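Local coordinates for endoribonuclease L-PSP/chorismate mutase-like domain-containing protein (Agrobacterium tumefaciens, PDB 3D01), which is of unknown function but belongs to the trimeric YjgF/chorismate mutase-like family and is possibly an endoribonuclease-like protein, at residues 49-54 with 149-154; 71-76 with 119-124; 106-111 with 154-159. All coordinates share one frame; numbering follows the deposited sequence.

Overall arrangement
Interactions 1 and 3 meet at strand 155-163: interaction 3 pairs it with strand 99-110 inside the sheet, while interaction 1 packs the loop leading into it against the broken end of strand 44-54, its neighbour on the other side. They share Ser154. Interaction 2 lies on the sheet's helical side, where Val121 and Ile122 rest on Val155 and on Gly107 and Val109 of interaction 3. All three are largely buried, although interaction 1 includes the exposed Phe151. Chemistry follows position: a ladder of backbone bonds in interaction 3, apolar packing plus one side-chain-to-backbone bond in interaction 2, and purely apolar contacts between a strand interrupted by a turn and an irregular loop in interaction 1.

Interaction 1 of 3, residues 49-54 with 149-154; sequences GQLPME and LPFNAS
Leu51 and Ala153 mark the nearest approach of the two backbones, with their CA atoms 6.3 Å apart, and no hydrogen bond joins 49-54 to 149-154. Pro52 is the centre of an inverse gamma turn, in which Met53 N binds Leu51 O at 2.8 Å; this kink interrupts strand 44-54. The other segment turns back through Phe151 and Asn152, both with positive phi, and Ala153 N returns to Pro150 O at 3.0 Å.

The side chains supply the adhesion. Leu51 points toward 149-154, and the fork at its CG parts the two methyls between different partners. CD1 lies 3.7 Å from Phe151 CD2, meeting the ring obliquely as the two side chains cross at about a right angle. Leu51 CD2 instead reaches Ala153 CB at 4.0 Å. Ala153 CB also meets Pro52 CD, at 3.7 Å, so a residue as small as alanine suits a place where leucine and proline both press close. A branched leucine is equally apt, since it can touch the aromatic ring and the alanine at once.

Phe151 also stacks on His119 of the second subunit, and Asn152 ND2 binds the PG5 molecule, probably from the crystallisation liquor. Ile58 of strand 57-58 touches both Leu51 and Phe151, Glu156 of strand 155-163 borders Leu51 and Pro150, and Met53 packs on helix 70-91.

Interaction 2 of 3, residues 71-76 with 119-124; sequences ASAQRA and HLVING
Ala73 and Gln74 carry one side of a close helix-helix packing, in which helices 70-91 and 118-133 lie together on one face of the sheet, as in the alpha/beta fold of the YjgF family. The axes of the two segments approach to 7.0 Å and cross at -44°, a short separation made possible by small residues at the interface.

Ala73 comes first. Its CB sits 3.7 Å from both methyls of Val121, while its carbonyl O lies 3.6 Å from Val121 CG1; the short alanine accepts the forked valine without pushing the helices apart. Next, Gln74 reaches over with a longer arm. Its chain is extended beyond CG (chi2 168°), and NE2 donates to Leu120 O at 2.9 Å in a fairly straight bond (165° at the hydrogen). The acceptor lies in the plane of the glutamine amide, yet the nitrogen stands above the plane of the Leu120 carbonyl. The backbone of Gln74 meets Gly124, with CA atoms 4.5 Å apart; having no side chain, the glycine admits Gln74 O to within 3.8 Å of its CA. Further along, Ala76 touches Val155 of the sheet, which Val121 also covers.

Gly124 N bonds to Val121 O at 3.1 Å, three residues back, rather than to Leu120 O four back, which is consistent with Leu120 O being available to Gln74 NE2.

Interaction 3 of 3, residues 106-111 with 154-159; sequences NGFVAS and SVEIDA
Asp158 places CG between its own backbone N and carbonyl carbon, the crowded position (chi1 74°), and this brings its carboxylate back over the neighbouring strand, with OD1 3.2 Å from Asn106 CB. In Phe108, CG is beside the backbone N and anti to the carbonyl carbon (chi1 -50°), which sets it 3.6 Å from Glu156 O at the root of the ring. The ring edge meets the carboxylate near the ring plane, CE2 lying 4.0 Å from Asp158 OD2, with ring and carboxylate planes 83° apart. A negatively charged oxygen would be weakly favourable next to the slightly positive rim of an aromatic ring, though OD2 has its stronger partner in Lys104 of the second subunit, a salt bridge.

Beneath these groups the backbones form an antiparallel ladder, their directions 169° apart. Phe108 and Glu156 are a hydrogen-bonded pair: Phe108 N reaches Glu156 O at 2.8 Å, and Glu156 N returns to Phe108 O at 2.9 Å. Asn106 and Asp158 form the next such pair, with two longer bonds, whereas Ala110 N extends the ladder to Ser154 O at 2.8 Å. The non-hydrogen-bonded pairs are Gly107 with Ile157 and Val109 with Val155. Here CA-H groups help, Val155 CA lying 3.2 Å from Phe108 O.

The two strands belong to the sheet of the YjgF-like fold, which has helices on one face and meets other subunits of the trimer with the opposite one. Val109, Val155 and Ile157, beta-branched and apolar, face helices 70-91 and 118-133; Gly107, without a side chain, admits Ile122 CD1 to its CA. The face bearing Phe108, Glu156 and Asp158 packs on Ala142 and Val144 of the second subunit. At the end of the first segment, Ser111 OG donates to Val109 O at 2.8 Å.

Interaction 1 of 3, residues 49-54 with 149-154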
ATOM      1  N   GLY I  49      -9.881  -1.801   0.270  1.00 17.18           N
ATOM      2  CA  GLY I  49     -10.225  -0.506  -0.273  1.00 16.44           C
ATOM      3  C   GLY I  49     -11.719  -0.293  -0.340  1.00 16.76           C
ATOM      4  O   GLY I  49     -12.445  -1.117  -0.890  1.00 18.35           O
ATOM      5  N   GLN I  50     -12.156   0.817   0.235  1.00 17.82           N
ATOM      6  CA  GLN I  50     -13.558   1.170   0.321  1.00 17.14           C
ATOM      7  C   GLN I  50     -13.785   2.310  -0.639  1.00 17.69           C
ATOM      8  O   GLN I  50     -12.929   3.214  -0.772  1.00 17.64           O
ATOM      9  CB  GLN I  50     -13.920   1.606   1.747  1.00 17.78           C
ATOM     10  CG  GLN I  50     -13.706   0.537   2.831  1.00 17.93           C
ATOM     11  CD  GLN I  50     -14.411  -0.757   2.532  1.00 20.12           C
ATOM     12  OE1 GLN I  50     -13.778  -1.818   2.457  1.00 23.28           O
ATOM     13  NE2 GLN I  50     -15.736  -0.695   2.401  1.00 18.02           N
ATOM     14  N   LEU I  51     -14.973   2.293  -1.225  1.00 18.46           N
ATOM     15  CA  LEU I  51     -15.425   3.242  -2.220  1.00 18.35           C
ATOM     16  C   LEU I  51     -16.439   4.157  -1.552  1.00 18.47           C
ATOM     17  O   LEU I  51     -16.862   3.876  -0.420  1.00 18.60           O
ATOM     18  CB  LEU I  51     -16.051   2.477  -3.390  1.00 18.63           C
ATOM     19  CG  LEU I  51     -15.181   1.372  -4.004  1.00 18.10           C
ATOM     20  CD1 LEU I  51     -15.933   0.646  -5.164  1.00 21.64           C
ATOM     21  CD2 LEU I  51     -13.842   1.950  -4.497  1.00 20.26           C
ATOM     22  N   PRO I  52     -16.810   5.265  -2.209  1.00 19.13           N
ATOM     23  CA  PRO I  52     -17.717   6.226  -1.558  1.00 19.90           C
ATOM     24  C   PRO I  52     -19.189   5.809  -1.628  1.00 20.16           C
ATOM     25  O   PRO I  52     -19.976   6.449  -2.320  1.00 20.00           O
ATOM     26  CB  PRO I  52     -17.442   7.556  -2.295  1.00 20.11           C
ATOM     27  CG  PRO I  52     -16.806   7.158  -3.578  1.00 20.38           C
ATOM     28  CD  PRO I  52     -16.273   5.759  -3.489  1.00 18.54           C
HETATM   29  N   MSE I  53     -19.511   4.725  -0.912  1.00 21.29           N
HETATM   30  CA  MSE I  53     -20.838   4.101  -0.924  1.00 23.40           C
HETATM   31  C   MSE I  53     -21.769   4.814   0.037  1.00 24.07           C
HETATM   32  O   MSE I  53     -21.441   4.994   1.211  1.00 24.05           O
HETATM   33  CB  MSE I  53     -20.755   2.647  -0.440  1.00 25.07           C
HETATM   34  CG  MSE I  53     -19.794   1.763  -1.149  1.00 29.73           C
HETATM   35 SE   MSE I  53     -20.267   1.758  -3.027  1.00 46.93          SE
HETATM   36  CE  MSE I  53     -22.084   1.072  -2.833  1.00 35.45           C
ATOM     37  N   GLU I  54     -22.942   5.188  -0.465  1.00 24.78           N
ATOM     38  CA  GLU I  54     -23.987   5.812   0.326  1.00 26.65           C
ATOM     39  C   GLU I  54     -25.293   5.224  -0.224  1.00 26.33           C
ATOM     40  O   GLU I  54     -25.520   5.269  -1.429  1.00 25.71           O
ATOM     41  CB  GLU I  54     -23.961   7.337   0.156  1.00 26.34           C
ATOM     42  CG  GLU I  54     -24.768   8.071   1.228  1.00 28.07           C
ATOM     43  CD  GLU I  54     -24.594   9.585   1.222  1.00 30.78           C
ATOM     44  OE1 GLU I  54     -24.463  10.189   0.128  1.00 37.90           O
ATOM     45  OE2 GLU I  54     -24.636  10.188   2.325  1.00 39.93           O
ATOM     46  N   LEU I 149     -10.661   4.265 -11.124  1.00 14.25           N
ATOM     47  CA  LEU I 149     -10.958   3.370 -10.006  1.00 13.90           C
ATOM     48  C   LEU I 149     -12.171   2.519 -10.322  1.00 14.02           C
ATOM     49  O   LEU I 149     -12.984   2.900 -11.161  1.00 12.76           O
ATOM     50  CB  LEU I 149     -11.187   4.151  -8.703  1.00 14.92           C
ATOM     51  CG  LEU I 149     -10.000   4.909  -8.109  1.00 13.72           C
ATOM     52  CD1 LEU I 149     -10.476   5.831  -6.968  1.00 16.38           C
ATOM     53  CD2 LEU I 149      -8.937   3.944  -7.650  1.00 17.11           C
ATOM     54  N   PRO I 150     -12.296   1.359  -9.630  1.00 13.50           N
ATOM     55  CA  PRO I 150     -13.506   0.525  -9.782  1.00 14.97           C
ATOM     56  C   PRO I 150     -14.825   1.319  -9.682  1.00 14.44           C
ATOM     57  O   PRO I 150     -14.975   2.210  -8.800  1.00 16.07           O
ATOM     58  CB  PRO I 150     -13.380  -0.480  -8.634  1.00 14.84           C
ATOM     59  CG  PRO I 150     -11.889  -0.620  -8.437  1.00 13.97           C
ATOM     60  CD  PRO I 150     -11.315   0.739  -8.714  1.00 14.62           C
ATOM     61  N   PHE I 151     -15.738   1.046 -10.621  1.00 15.34           N
ATOM     62  CA  PHE I 151     -17.086   1.665 -10.649  1.00 15.88           C
ATOM     63  C   PHE I 151     -17.051   3.161 -10.904  1.00 15.90           C
ATOM     64  O   PHE I 151     -18.021   3.857 -10.681  1.00 15.80           O
ATOM     65  CB  PHE I 151     -17.876   1.324  -9.382  1.00 16.91           C
ATOM     66  CG  PHE I 151     -17.999  -0.148  -9.146  1.00 17.38           C
ATOM     67  CD1 PHE I 151     -19.010  -0.866  -9.756  1.00 22.48           C
ATOM     68  CD2 PHE I 151     -17.085  -0.828  -8.338  1.00 19.34           C
ATOM     69  CE1 PHE I 151     -19.116  -2.251  -9.551  1.00 22.55           C
ATOM     70  CE2 PHE I 151     -17.185  -2.195  -8.139  1.00 21.60           C
ATOM     71  CZ  PHE I 151     -18.218  -2.901  -8.748  1.00 20.72           C
ATOM     72  N   ASN I 152     -15.895   3.637 -11.374  1.00 15.93           N
ATOM     73  CA  ASN I 152     -15.661   5.043 -11.630  1.00 14.55           C
ATOM     74  C   ASN I 152     -15.710   5.844 -10.356  1.00 14.50           C
ATOM     75  O   ASN I 152     -15.962   7.045 -10.384  1.00 13.33           O
ATOM     76  CB  ASN I 152     -16.668   5.578 -12.657  1.00 15.65           C
ATOM     77  CG  ASN I 152     -16.166   6.808 -13.394  1.00 16.61           C
ATOM     78  OD1 ASN I 152     -14.969   7.124 -13.383  1.00 15.31           O
ATOM     79  ND2 ASN I 152     -17.098   7.531 -14.016  1.00 17.15           N
ATOM     80  N   ALA I 153     -15.426   5.188  -9.220  1.00 14.51           N
ATOM     81  CA  ALA I 153     -15.330   5.914  -7.940  1.00 14.41           C
ATOM     82  C   ALA I 153     -14.275   7.010  -8.076  1.00 14.40           C
ATOM     83  O   ALA I 153     -13.195   6.790  -8.679  1.00 15.09           O
ATOM     84  CB  ALA I 153     -14.966   4.968  -6.808  1.00 14.86           C
ATOM     85  N   SER I 154     -14.546   8.151  -7.459  1.00 13.80           N
ATOM     86  CA  SER I 154     -13.590   9.254  -7.443  1.00 14.24           C
ATOM     87  C   SER I 154     -12.449   9.005  -6.456  1.00 14.11           C
ATOM     88  O   SER I 154     -11.352   9.519  -6.649  1.00 13.82           O
ATOM     89  CB  SER I 154     -14.278  10.597  -7.156  1.00 14.62           C
ATOM     90  OG  SER I 154     -15.210  10.919  -8.177  1.00 14.99           O
TER

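Interaction 2 of 3, residues 71-76 with 119-124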
ATOM      1  N   ALA I  71     -14.178  19.902  -3.276  1.00 18.65           N
ATOM      2  CA  ALA I  71     -15.196  19.767  -2.221  1.00 19.04           C
ATOM      3  C   ALA I  71     -15.979  18.448  -2.393  1.00 18.91           C
ATOM      4  O   ALA I  71     -16.177  17.682  -1.443  1.00 19.32           O
ATOM      5  CB  ALA I  71     -16.120  20.978  -2.237  1.00 18.92           C
ATOM      6  N   SER I  72     -16.406  18.153  -3.618  1.00 18.75           N
ATOM      7  CA  SER I  72     -17.130  16.905  -3.867  1.00 18.38           C
ATOM      8  C   SER I  72     -16.256  15.660  -3.599  1.00 17.29           C
ATOM      9  O   SER I  72     -16.729  14.645  -3.102  1.00 17.82           O
ATOM     10  CB  SER I  72     -17.648  16.859  -5.295  1.00 18.01           C
ATOM     11  OG  SER I  72     -18.600  17.877  -5.491  1.00 20.28           O
ATOM     12  N   ALA I  73     -14.978  15.749  -3.976  1.00 17.33           N
ATOM     13  CA  ALA I  73     -14.022  14.683  -3.749  1.00 16.32           C
ATOM     14  C   ALA I  73     -13.781  14.481  -2.249  1.00 15.91           C
ATOM     15  O   ALA I  73     -13.643  13.344  -1.786  1.00 15.01           O
ATOM     16  CB  ALA I  73     -12.687  14.988  -4.472  1.00 15.48           C
ATOM     17  N   GLN I  74     -13.733  15.571  -1.487  1.00 16.53           N
ATOM     18  CA  GLN I  74     -13.645  15.462  -0.033  1.00 17.37           C
ATOM     19  C   GLN I  74     -14.841  14.697   0.561  1.00 17.49           C
ATOM     20  O   GLN I  74     -14.667  13.882   1.450  1.00 17.51           O
ATOM     21  CB  GLN I  74     -13.528  16.841   0.608  1.00 17.58           C
ATOM     22  CG  GLN I  74     -12.140  17.425   0.437  1.00 18.85           C
ATOM     23  CD  GLN I  74     -12.039  18.889   0.801  1.00 19.52           C
ATOM     24  OE1 GLN I  74     -13.027  19.637   0.747  1.00 22.87           O
ATOM     25  NE2 GLN I  74     -10.826  19.318   1.190  1.00 20.51           N
ATOM     26  N   ARG I  75     -16.047  14.971   0.099  1.00 18.18           N
ATOM     27  CA  ARG I  75     -17.202  14.168   0.495  1.00 18.77           C
ATOM     28  C   ARG I  75     -17.039  12.711   0.138  1.00 17.94           C
ATOM     29  O   ARG I  75     -17.370  11.841   0.904  1.00 18.27           O
ATOM     30  CB  ARG I  75     -18.456  14.646  -0.202  1.00 20.47           C
ATOM     31  CG  ARG I  75     -19.755  13.971   0.292  1.00 24.26           C
ATOM     32  CD  ARG I  75     -20.022  14.209   1.777  1.00 35.14           C
ATOM     33  NE  ARG I  75     -19.785  15.615   2.120  1.00 41.30           N
ATOM     34  CZ  ARG I  75     -20.052  16.186   3.289  1.00 44.80           C
ATOM     35  NH1 ARG I  75     -20.616  15.500   4.275  1.00 49.26           N
ATOM     36  NH2 ARG I  75     -19.754  17.472   3.470  1.00 45.77           N
ATOM     37  N   ALA I  76     -16.562  12.434  -1.069  1.00 17.39           N
ATOM     38  CA  ALA I  76     -16.197  11.061  -1.420  1.00 16.37           C
ATOM     39  C   ALA I  76     -15.242  10.415  -0.401  1.00 16.39           C
ATOM     40  O   ALA I  76     -15.472   9.287   0.033  1.00 15.66           O
ATOM     41  CB  ALA I  76     -15.587  10.985  -2.851  1.00 16.69           C
ATOM     42  N   HIS I 119      -3.916  15.440  -1.531  1.00 15.23           N
ATOM     43  CA  HIS I 119      -3.808  15.605  -0.049  1.00 15.80           C
ATOM     44  C   HIS I 119      -5.054  16.285   0.518  1.00 15.85           C
ATOM     45  O   HIS I 119      -5.582  15.865   1.548  1.00 16.34           O
ATOM     46  CB  HIS I 119      -2.539  16.349   0.351  1.00 16.23           C
ATOM     47  CG  HIS I 119      -2.388  17.680  -0.314  1.00 17.18           C
ATOM     48  ND1 HIS I 119      -2.263  17.827  -1.683  1.00 16.63           N
ATOM     49  CD2 HIS I 119      -2.329  18.926   0.202  1.00 20.56           C
ATOM     50  CE1 HIS I 119      -2.147  19.111  -1.970  1.00 20.57           C
ATOM     51  NE2 HIS I 119      -2.195  19.797  -0.845  1.00 19.46           N
ATOM     52  N   LEU I 120      -5.554  17.308  -0.167  1.00 16.12           N
ATOM     53  CA  LEU I 120      -6.759  18.005   0.275  1.00 16.00           C
ATOM     54  C   LEU I 120      -7.976  17.095   0.203  1.00 16.28           C
ATOM     55  O   LEU I 120      -8.895  17.169   1.057  1.00 15.98           O
ATOM     56  CB  LEU I 120      -6.974  19.232  -0.584  1.00 16.11           C
ATOM     57  CG  LEU I 120      -5.838  20.247  -0.510  1.00 17.77           C
ATOM     58  CD1 LEU I 120      -6.304  21.539  -1.208  1.00 18.47           C
ATOM     59  CD2 LEU I 120      -5.399  20.472   0.914  1.00 18.98           C
ATOM     60  N   VAL I 121      -8.001  16.239  -0.817  1.00 15.85           N
ATOM     61  CA  VAL I 121      -9.108  15.296  -0.977  1.00 15.62           C
ATOM     62  C   VAL I 121      -9.137  14.302   0.165  1.00 15.61           C
ATOM     63  O   VAL I 121     -10.167  14.090   0.789  1.00 16.37           O
ATOM     64  CB  VAL I 121      -9.036  14.570  -2.339  1.00 15.39           C
ATOM     65  CG1 VAL I 121     -10.058  13.394  -2.390  1.00 15.13           C
ATOM     66  CG2 VAL I 121      -9.216  15.612  -3.477  1.00 16.09           C
ATOM     67  N   ILE I 122      -7.990  13.714   0.457  1.00 15.43           N
ATOM     68  CA  ILE I 122      -7.905  12.690   1.484  1.00 15.65           C
ATOM     69  C   ILE I 122      -8.068  13.316   2.872  1.00 15.43           C
ATOM     70  O   ILE I 122      -8.513  12.642   3.801  1.00 15.41           O
ATOM     71  CB  ILE I 122      -6.615  11.850   1.353  1.00 16.61           C
ATOM     72  CG1 ILE I 122      -6.570  11.146  -0.013  1.00 16.60           C
ATOM     73  CG2 ILE I 122      -6.519  10.838   2.485  1.00 15.64           C
ATOM     74  CD1 ILE I 122      -7.815  10.259  -0.388  1.00 15.60           C
ATOM     75  N   ASN I 123      -7.783  14.607   2.999  1.00 16.40           N
ATOM     76  CA  ASN I 123      -8.106  15.325   4.249  1.00 17.34           C
ATOM     77  C   ASN I 123      -9.570  15.154   4.655  1.00 17.94           C
ATOM     78  O   ASN I 123      -9.856  15.155   5.855  1.00 19.61           O
ATOM     79  CB  ASN I 123      -7.760  16.806   4.184  1.00 17.59           C
ATOM     80  CG  ASN I 123      -6.252  17.067   4.271  1.00 17.58           C
ATOM     81  OD1 ASN I 123      -5.459  16.179   4.606  1.00 20.96           O
ATOM     82  ND2 ASN I 123      -5.851  18.296   3.959  1.00 18.62           N
ATOM     83  N   GLY I 124     -10.481  14.998   3.684  1.00 17.96           N
ATOM     84  CA  GLY I 124     -11.892  14.598   3.965  1.00 18.04           C
ATOM     85  C   GLY I 124     -11.972  13.385   4.902  1.00 18.03           C
ATOM     86  O   GLY I 124     -12.664  13.405   5.935  1.00 18.97           O
TER

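Interaction 3 of 3, residues 106-111 with 154-159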
ATOM      1  N   ASN I 106      -4.332   4.503   3.006  1.00 16.38           N
ATOM      2  CA  ASN I 106      -3.880   4.774   1.630  1.00 16.65           C
ATOM      3  C   ASN I 106      -5.067   5.361   0.867  1.00 16.38           C
ATOM      4  O   ASN I 106      -6.073   4.692   0.670  1.00 15.64           O
ATOM      5  CB  ASN I 106      -3.332   3.513   0.948  1.00 18.53           C
ATOM      6  CG  ASN I 106      -2.168   2.900   1.703  1.00 20.33           C
ATOM      7  OD1 ASN I 106      -2.270   1.792   2.258  1.00 26.11           O
ATOM      8  ND2 ASN I 106      -1.059   3.608   1.734  1.00 20.60           N
ATOM      9  N   GLY I 107      -4.937   6.629   0.475  1.00 15.72           N
ATOM     10  CA  GLY I 107      -5.969   7.373  -0.215  1.00 15.60           C
ATOM     11  C   GLY I 107      -5.655   7.471  -1.695  1.00 15.63           C
ATOM     12  O   GLY I 107      -4.680   8.115  -2.095  1.00 15.50           O
ATOM     13  N   PHE I 108      -6.496   6.816  -2.495  1.00 15.90           N
ATOM     14  CA  PHE I 108      -6.349   6.766  -3.931  1.00 15.10           C
ATOM     15  C   PHE I 108      -7.400   7.671  -4.547  1.00 15.28           C
ATOM     16  O   PHE I 108      -8.586   7.428  -4.374  1.00 14.87           O
ATOM     17  CB  PHE I 108      -6.562   5.340  -4.433  1.00 16.48           C
ATOM     18  CG  PHE I 108      -5.764   4.312  -3.702  1.00 17.08           C
ATOM     19  CD1 PHE I 108      -4.397   4.320  -3.761  1.00 22.66           C
ATOM     20  CD2 PHE I 108      -6.387   3.318  -2.974  1.00 20.97           C
ATOM     21  CE1 PHE I 108      -3.654   3.370  -3.087  1.00 23.13           C
ATOM     22  CE2 PHE I 108      -5.644   2.356  -2.307  1.00 20.83           C
ATOM     23  CZ  PHE I 108      -4.295   2.376  -2.370  1.00 20.48           C
ATOM     24  N   VAL I 109      -6.970   8.701  -5.280  1.00 14.63           N
ATOM     25  CA  VAL I 109      -7.872   9.711  -5.843  1.00 14.34           C
ATOM     26  C   VAL I 109      -7.817   9.677  -7.393  1.00 14.27           C
ATOM     27  O   VAL I 109      -6.755   9.916  -7.973  1.00 13.48           O
ATOM     28  CB  VAL I 109      -7.478  11.121  -5.361  1.00 14.50           C
ATOM     29  CG1 VAL I 109      -8.445  12.176  -5.920  1.00 14.23           C
ATOM     30  CG2 VAL I 109      -7.364  11.149  -3.820  1.00 14.99           C
ATOM     31  N   ALA I 110      -8.947   9.388  -8.026  1.00 13.57           N
ATOM     32  CA  ALA I 110      -9.008   9.304  -9.502  1.00 12.77           C
ATOM     33  C   ALA I 110      -8.825  10.747  -9.986  1.00 12.84           C
ATOM     34  O   ALA I 110      -9.568  11.667  -9.568  1.00 13.15           O
ATOM     35  CB  ALA I 110     -10.350   8.661  -9.978  1.00 12.29           C
ATOM     36  N   SER I 111      -7.759  10.978 -10.767  1.00 12.36           N
ATOM     37  CA  SER I 111      -7.295  12.345 -11.039  1.00 12.55           C
ATOM     38  C   SER I 111      -6.936  12.548 -12.495  1.00 13.05           C
ATOM     39  O   SER I 111      -6.323  11.669 -13.106  1.00 13.29           O
ATOM     40  CB  SER I 111      -6.022  12.684 -10.229  1.00 12.46           C
ATOM     41  OG  SER I 111      -6.178  12.503  -8.840  1.00 13.46           O
ATOM     42  N   SER I 154     -14.546   8.151  -7.459  1.00 13.80           N
ATOM     43  CA  SER I 154     -13.590   9.254  -7.443  1.00 14.24           C
ATOM     44  C   SER I 154     -12.449   9.005  -6.456  1.00 14.11           C
ATOM     45  O   SER I 154     -11.352   9.519  -6.649  1.00 13.82           O
ATOM     46  CB  SER I 154     -14.278  10.597  -7.156  1.00 14.62           C
ATOM     47  OG  SER I 154     -15.210  10.919  -8.177  1.00 14.99           O
ATOM     48  N   VAL I 155     -12.733   8.236  -5.392  1.00 14.34           N
ATOM     49  CA  VAL I 155     -11.770   7.968  -4.336  1.00 14.46           C
ATOM     50  C   VAL I 155     -11.982   6.526  -3.832  1.00 15.08           C
ATOM     51  O   VAL I 155     -13.122   6.017  -3.809  1.00 15.56           O
ATOM     52  CB  VAL I 155     -11.931   8.954  -3.114  1.00 14.36           C
ATOM     53  CG1 VAL I 155     -10.831   8.677  -2.024  1.00 12.77           C
ATOM     54  CG2 VAL I 155     -12.015  10.423  -3.575  1.00 14.37           C
ATOM     55  N   GLU I 156     -10.884   5.895  -3.460  1.00 15.39           N
ATOM     56  CA  GLU I 156     -10.879   4.615  -2.775  1.00 15.06           C
ATOM     57  C   GLU I 156      -9.806   4.685  -1.670  1.00 15.65           C
ATOM     58  O   GLU I 156      -8.701   5.244  -1.858  1.00 15.34           O
ATOM     59  CB  GLU I 156     -10.538   3.486  -3.741  1.00 15.43           C
ATOM     60  CG  GLU I 156     -10.416   2.123  -3.118  1.00 16.19           C
ATOM     61  CD  GLU I 156      -9.864   1.060  -4.114  1.00 16.93           C
ATOM     62  OE1 GLU I 156      -9.998   1.237  -5.338  1.00 19.17           O
ATOM     63  OE2 GLU I 156      -9.276   0.045  -3.669  1.00 22.32           O
ATOM     64  N   ILE I 157     -10.124   4.109  -0.528  1.00 15.12           N
ATOM     65  CA  ILE I 157      -9.254   4.267   0.645  1.00 15.30           C
ATOM     66  C   ILE I 157      -9.247   2.956   1.402  1.00 15.77           C
ATOM     67  O   ILE I 157     -10.310   2.427   1.729  1.00 16.91           O
ATOM     68  CB  ILE I 157      -9.712   5.404   1.627  1.00 15.40           C
ATOM     69  CG1 ILE I 157      -9.927   6.773   0.942  1.00 13.59           C
ATOM     70  CG2 ILE I 157      -8.681   5.570   2.783  1.00 15.73           C
ATOM     71  CD1 ILE I 157     -10.228   7.939   1.936  1.00 16.33           C
ATOM     72  N   ASP I 158      -8.044   2.428   1.645  1.00 15.62           N
ATOM     73  CA  ASP I 158      -7.875   1.253   2.483  1.00 16.50           C
ATOM     74  C   ASP I 158      -7.227   1.675   3.812  1.00 16.46           C
ATOM     75  O   ASP I 158      -6.861   2.856   4.004  1.00 16.08           O
ATOM     76  CB  ASP I 158      -7.143   0.115   1.751  1.00 17.01           C
ATOM     77  CG  ASP I 158      -5.660   0.344   1.559  1.00 18.69           C
ATOM     78  OD1 ASP I 158      -5.011   1.156   2.272  1.00 21.75           O
ATOM     79  OD2 ASP I 158      -5.134  -0.336   0.653  1.00 22.91           O
ATOM     80  N   ALA I 159      -7.134   0.726   4.742  1.00 16.70           N
ATOM     81  CA  ALA I 159      -6.665   1.067   6.080  1.00 16.78           C
ATOM     82  C   ALA I 159      -6.033  -0.123   6.786  1.00 16.96           C
ATOM     83  O   ALA I 159      -6.360  -1.267   6.517  1.00 15.75           O
ATOM     84  CB  ALA I 159      -7.815   1.600   6.926  1.00 17.34           C
TER